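Probable endoglucanase (PDB 1WZZ) hydrolyses internal beta-1,4-glucosidic linkages of cellulose and carboxymethyl-cellulose as a secreted family 8 glycoside hydrolase with an (alpha/alpha)6 barrel fold. Local coordinates at residues V37-T40 against S46-E49; W71-T76 against W88-G93. One frame throughout, in Å; residues are numbered along the deposited sequence.

Interaction 1: V37-T40 against S46-E49; sequences VVDT and SHSE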
# COMPACT_ATOMS: atom_id res chain seq x y z
N VAL A 37 -7.09 -5.84 13.70
CA VAL A 37 -5.73 -6.28 13.40
C VAL A 37 -4.79 -5.41 14.25
O VAL A 37 -4.85 -4.18 14.21
CB VAL A 37 -5.41 -6.08 11.88
CG1 VAL A 37 -3.90 -6.36 11.58
CG2 VAL A 37 -6.31 -6.98 11.08
N VAL A 38 -3.94 -6.05 15.05
CA VAL A 38 -3.02 -5.30 15.91
C VAL A 38 -1.75 -5.07 15.11
O VAL A 38 -0.91 -5.96 15.00
CB VAL A 38 -2.73 -6.10 17.21
CG1 VAL A 38 -1.64 -5.42 17.99
CG2 VAL A 38 -3.99 -6.16 18.04
N ASP A 39 -1.61 -3.87 14.54
CA ASP A 39 -0.45 -3.59 13.69
C ASP A 39 0.68 -2.80 14.34
O ASP A 39 1.49 -2.19 13.64
CB ASP A 39 -0.90 -2.94 12.36
CG ASP A 39 -1.73 -1.68 12.54
OD1 ASP A 39 -2.14 -1.09 11.52
OD2 ASP A 39 -1.97 -1.27 13.68
N THR A 40 0.72 -2.85 15.67
CA THR A 40 1.72 -2.17 16.48
C THR A 40 2.26 -3.17 17.52
O THR A 40 1.61 -4.18 17.79
CB THR A 40 1.11 -0.95 17.22
OG1 THR A 40 2.00 0.16 17.12
CG2 THR A 40 0.86 -1.28 18.70
N SER A 46 -4.74 0.26 16.00
CA SER A 46 -5.16 -0.44 14.80
C SER A 46 -5.29 0.67 13.76
O SER A 46 -5.44 1.83 14.12
CB SER A 46 -6.48 -1.18 15.02
OG SER A 46 -6.23 -2.33 15.83
N HIS A 47 -5.18 0.33 12.49
CA HIS A 47 -5.27 1.39 11.48
C HIS A 47 -6.06 0.94 10.28
O HIS A 47 -6.31 -0.25 10.10
CB HIS A 47 -3.89 1.77 11.00
CG HIS A 47 -2.99 2.27 12.08
ND1 HIS A 47 -2.41 1.42 13.00
CD2 HIS A 47 -2.57 3.51 12.39
CE1 HIS A 47 -1.66 2.13 13.83
NE2 HIS A 47 -1.73 3.40 13.48
N SER A 48 -6.45 1.89 9.43
CA SER A 48 -7.19 1.47 8.25
C SER A 48 -6.32 0.58 7.37
O SER A 48 -6.82 -0.35 6.76
CB SER A 48 -7.72 2.68 7.46
OG SER A 48 -6.67 3.56 7.05
N GLU A 49 -5.01 0.87 7.29
CA GLU A 49 -4.12 0.03 6.50
C GLU A 49 -4.07 -1.41 7.00
O GLU A 49 -4.10 -2.36 6.23
CB GLU A 49 -2.69 0.60 6.51
CG GLU A 49 -2.54 1.84 5.66
CD GLU A 49 -2.59 3.12 6.46
OE1 GLU A 49 -1.97 4.10 5.97
OE2 GLU A 49 -3.24 3.16 7.55
O HOH W 1 -5.45 -2.55 12.12

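Interaction 2: W71-T76 against W88-G93; sequences WMWART and WRFLKG. With SO4 (sulfate ion), chain B.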
# COMPACT_ATOMS: atom_id res chain seq x y z
N TRP A 71 -13.95 -6.97 8.48
CA TRP A 71 -14.71 -5.94 7.77
C TRP A 71 -15.76 -5.34 8.69
O TRP A 71 -15.95 -4.12 8.76
CB TRP A 71 -15.35 -6.55 6.53
CG TRP A 71 -16.31 -5.67 5.80
CD1 TRP A 71 -17.50 -6.06 5.27
CD2 TRP A 71 -16.18 -4.25 5.51
NE1 TRP A 71 -18.13 -5.00 4.66
CE2 TRP A 71 -17.35 -3.88 4.79
CE3 TRP A 71 -15.21 -3.27 5.78
CZ2 TRP A 71 -17.58 -2.56 4.34
CZ3 TRP A 71 -15.44 -1.95 5.33
CH2 TRP A 71 -16.62 -1.62 4.62
N MSE A 72 -16.47 -6.19 9.42
CA MSE A 72 -17.44 -5.63 10.35
C MSE A 72 -16.73 -4.68 11.33
O MSE A 72 -17.25 -3.61 11.63
CB MSE A 72 -18.18 -6.73 11.11
CG MSE A 72 -19.14 -6.18 12.14
SE MSE A 72 -20.20 -7.62 12.89
CE MSE A 72 -18.97 -8.19 14.26
N TRP A 73 -15.53 -5.04 11.81
CA TRP A 73 -14.82 -4.17 12.75
C TRP A 73 -14.42 -2.85 12.06
O TRP A 73 -14.58 -1.76 12.64
CB TRP A 73 -13.56 -4.85 13.30
CG TRP A 73 -12.93 -4.05 14.43
CD1 TRP A 73 -13.21 -4.17 15.77
CD2 TRP A 73 -12.03 -2.94 14.32
NE1 TRP A 73 -12.54 -3.21 16.49
CE2 TRP A 73 -11.81 -2.44 15.62
CE3 TRP A 73 -11.38 -2.32 13.24
CZ2 TRP A 73 -10.98 -1.35 15.88
CZ3 TRP A 73 -10.55 -1.24 13.50
CH2 TRP A 73 -10.36 -0.76 14.81
N ALA A 74 -13.88 -2.94 10.85
CA ALA A 74 -13.49 -1.72 10.15
C ALA A 74 -14.68 -0.81 9.86
O ALA A 74 -14.58 0.42 10.04
CB ALA A 74 -12.74 -2.08 8.84
N ARG A 75 -15.79 -1.38 9.42
CA ARG A 75 -16.96 -0.58 9.08
C ARG A 75 -17.53 0.09 10.31
O ARG A 75 -17.84 1.29 10.28
CB ARG A 75 -18.06 -1.42 8.42
CG ARG A 75 -19.22 -0.55 7.90
CD ARG A 75 -20.46 -1.35 7.51
NE ARG A 75 -20.18 -2.76 7.27
CZ ARG A 75 -20.24 -3.70 8.21
NH1 ARG A 75 -19.95 -4.97 7.91
NH2 ARG A 75 -20.59 -3.39 9.45
N THR A 76 -17.65 -0.67 11.39
CA THR A 76 -18.21 -0.11 12.62
C THR A 76 -17.32 0.87 13.37
O THR A 76 -17.80 1.86 13.92
CB THR A 76 -18.66 -1.25 13.62
OG1 THR A 76 -17.54 -2.00 14.08
CG2 THR A 76 -19.59 -2.19 12.96
N TRP A 88 -8.05 6.98 9.86
CA TRP A 88 -6.81 6.23 9.75
C TRP A 88 -6.35 5.43 10.94
O TRP A 88 -5.67 4.42 10.77
CB TRP A 88 -5.69 7.16 9.27
CG TRP A 88 -5.09 8.00 10.36
CD1 TRP A 88 -5.65 9.08 11.00
CD2 TRP A 88 -3.81 7.79 10.98
NE1 TRP A 88 -4.78 9.55 11.98
CE2 TRP A 88 -3.66 8.77 11.98
CE3 TRP A 88 -2.79 6.86 10.77
CZ2 TRP A 88 -2.51 8.84 12.79
CZ3 TRP A 88 -1.64 6.93 11.58
CH2 TRP A 88 -1.52 7.92 12.57
N ARG A 89 -6.74 5.86 12.13
CA ARG A 89 -6.26 5.22 13.34
C ARG A 89 -7.27 5.03 14.47
O ARG A 89 -8.14 5.88 14.69
CB ARG A 89 -5.07 6.02 13.86
CG ARG A 89 -4.40 5.42 15.09
CD ARG A 89 -3.04 6.06 15.32
NE ARG A 89 -3.14 7.43 15.80
CZ ARG A 89 -2.09 8.17 16.15
NH1 ARG A 89 -0.87 7.66 16.06
NH2 ARG A 89 -2.25 9.41 16.58
N PHE A 90 -7.12 3.92 15.19
CA PHE A 90 -7.96 3.56 16.33
C PHE A 90 -7.02 3.38 17.52
O PHE A 90 -6.00 2.69 17.41
CB PHE A 90 -8.72 2.25 16.04
CG PHE A 90 -9.46 1.68 17.22
CD1 PHE A 90 -8.81 0.82 18.11
CD2 PHE A 90 -10.80 1.99 17.44
CE1 PHE A 90 -9.50 0.26 19.20
CE2 PHE A 90 -11.51 1.44 18.52
CZ PHE A 90 -10.85 0.58 19.40
N LEU A 91 -7.34 4.03 18.64
CA LEU A 91 -6.52 3.93 19.84
C LEU A 91 -7.38 3.31 20.94
O LEU A 91 -8.30 3.94 21.48
CB LEU A 91 -6.03 5.33 20.24
CG LEU A 91 -5.28 6.10 19.14
CD1 LEU A 91 -5.10 7.57 19.55
CD2 LEU A 91 -3.94 5.45 18.87
N LYS A 92 -7.11 2.05 21.24
CA LYS A 92 -7.89 1.37 22.25
C LYS A 92 -7.68 2.02 23.60
O LYS A 92 -6.55 2.33 23.97
CB LYS A 92 -7.49 -0.10 22.33
CG LYS A 92 -8.43 -0.88 23.22
CD LYS A 92 -8.14 -2.37 23.22
CE LYS A 92 -9.09 -3.07 24.18
NZ LYS A 92 -10.52 -2.81 23.78
N GLY A 93 -8.77 2.25 24.33
CA GLY A 93 -8.64 2.83 25.66
C GLY A 93 -8.74 4.34 25.69
O GLY A 93 -9.14 4.93 26.70
S SO4 B . -9.63 -5.96 21.25
O1 SO4 B . -9.60 -5.72 19.80
O2 SO4 B . -8.59 -5.15 21.92
O3 SO4 B . -9.35 -7.39 21.51
O4 SO4 B . -10.97 -5.61 21.75

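Interaction 1: V37-T40 against S46-E49
Asp39 turns its carboxylate to the ring of His47, making a His-carboxylate hydrogen bond at the start of a barrel helix in this (alpha/alpha)6 fold. The main bond runs from His47 ND1 to Asp39 OD2, 2.8 Å long. OD2 lies almost in the imidazole plane and is met on its syn side, somewhat out of the carboxylate plane. A second, weak bond from His47 ND1 goes to Asp39 OD1. Carboxylate and ring are inclined by 53°, so the two groups are far from coplanar. Asp39 CG stands between its own backbone N and carbonyl carbon (chi1 56°), which directs the carboxylate at the strand.

Beside this pair, Val37 O faces the Ser46 hydroxyl, with OG 2.8 Å away as donor, although the position of OG is less certain. A water bridges the two backbones: it lies 2.7 Å from Val37 O, to which it can donate, and accepts from His47 N at 2.9 Å.

Tyr315 of helix 315-331 touches both Val37 and Asp39. The ring of Trp88 meets that of His47. His47 is also the N-cap residue of helix 48-61. Glu49, the proton donor by similarity, sits in the first turn of that helix, which is consistent with the contact helping to place the chain that leads into Glu49. From the same helix, Gln51 OE1 accepts a hydrogen bond from Val37 N.

Interaction 2: W71-T76 against W88-G93
Trp73 drives the edge of its indole into the face of Phe90, a T-shaped pair with ring planes at 78°. The six-membered ring of Trp73 does the touching, and its centroid lies 4.9 Å from that of Phe90. CZ2 stands over the centre of the phenyl ring, 3.5 Å above its plane. CH2 is shifted toward the root of the side chain, 3.5 Å from Phe90 CG, and also meets Phe90 CB. In Trp73, CG lies opposite the backbone N (chi1 -171°), and this carries the indole out from helix 64-77 to strand 89-91.

Ser46 on the neighbouring strand, Gln51 of helix 48-61 and Arg36 also touch Trp73. Pro97 packs against Phe90. An alanine in place of Phe90 would probably leave the CZ2-CH2 edge of Trp73 without its aromatic face and the indole less firmly fixed in its rotation.

Further along, Lys92 reaches a sulfate ion, probably from the crystallisation liquor. Its NZ makes a weak hydrogen bond to sulfate O4 at 3.5 Å, with the CD-CE part of the chain lying against sulfate O2, while Ser34 and Arg36 also bind the ion.

Across the helix-strand contact itself, the meeting is purely apolar and aromatic. The indole would present its slightly positive C-H edge to the electron-rich face of the phenyl ring. Dispersion and a weak CH-pi attraction probably account for most of what this ring pair contributes.

From the N terminus, the chain leaves helix 18-30 and enters the loop holding 37-40. Interaction 1 closes a short loop there, with five residues between its segments. Strand 45-47 then leads straight into helix 48-61, and helix 64-77 follows. Interaction 2 closes the next, longer loop, from helix 64-77 to strand 89-91. The two contacts are in series: neither encloses nor crosses the other. They meet in the two-stranded antiparallel sheet, where Phe90 N lies 2.9 Å from Ser46 O, a probable hydrogen bond. Together they tie the loop after the first helix, the small sheet and two successive barrel helices into one region.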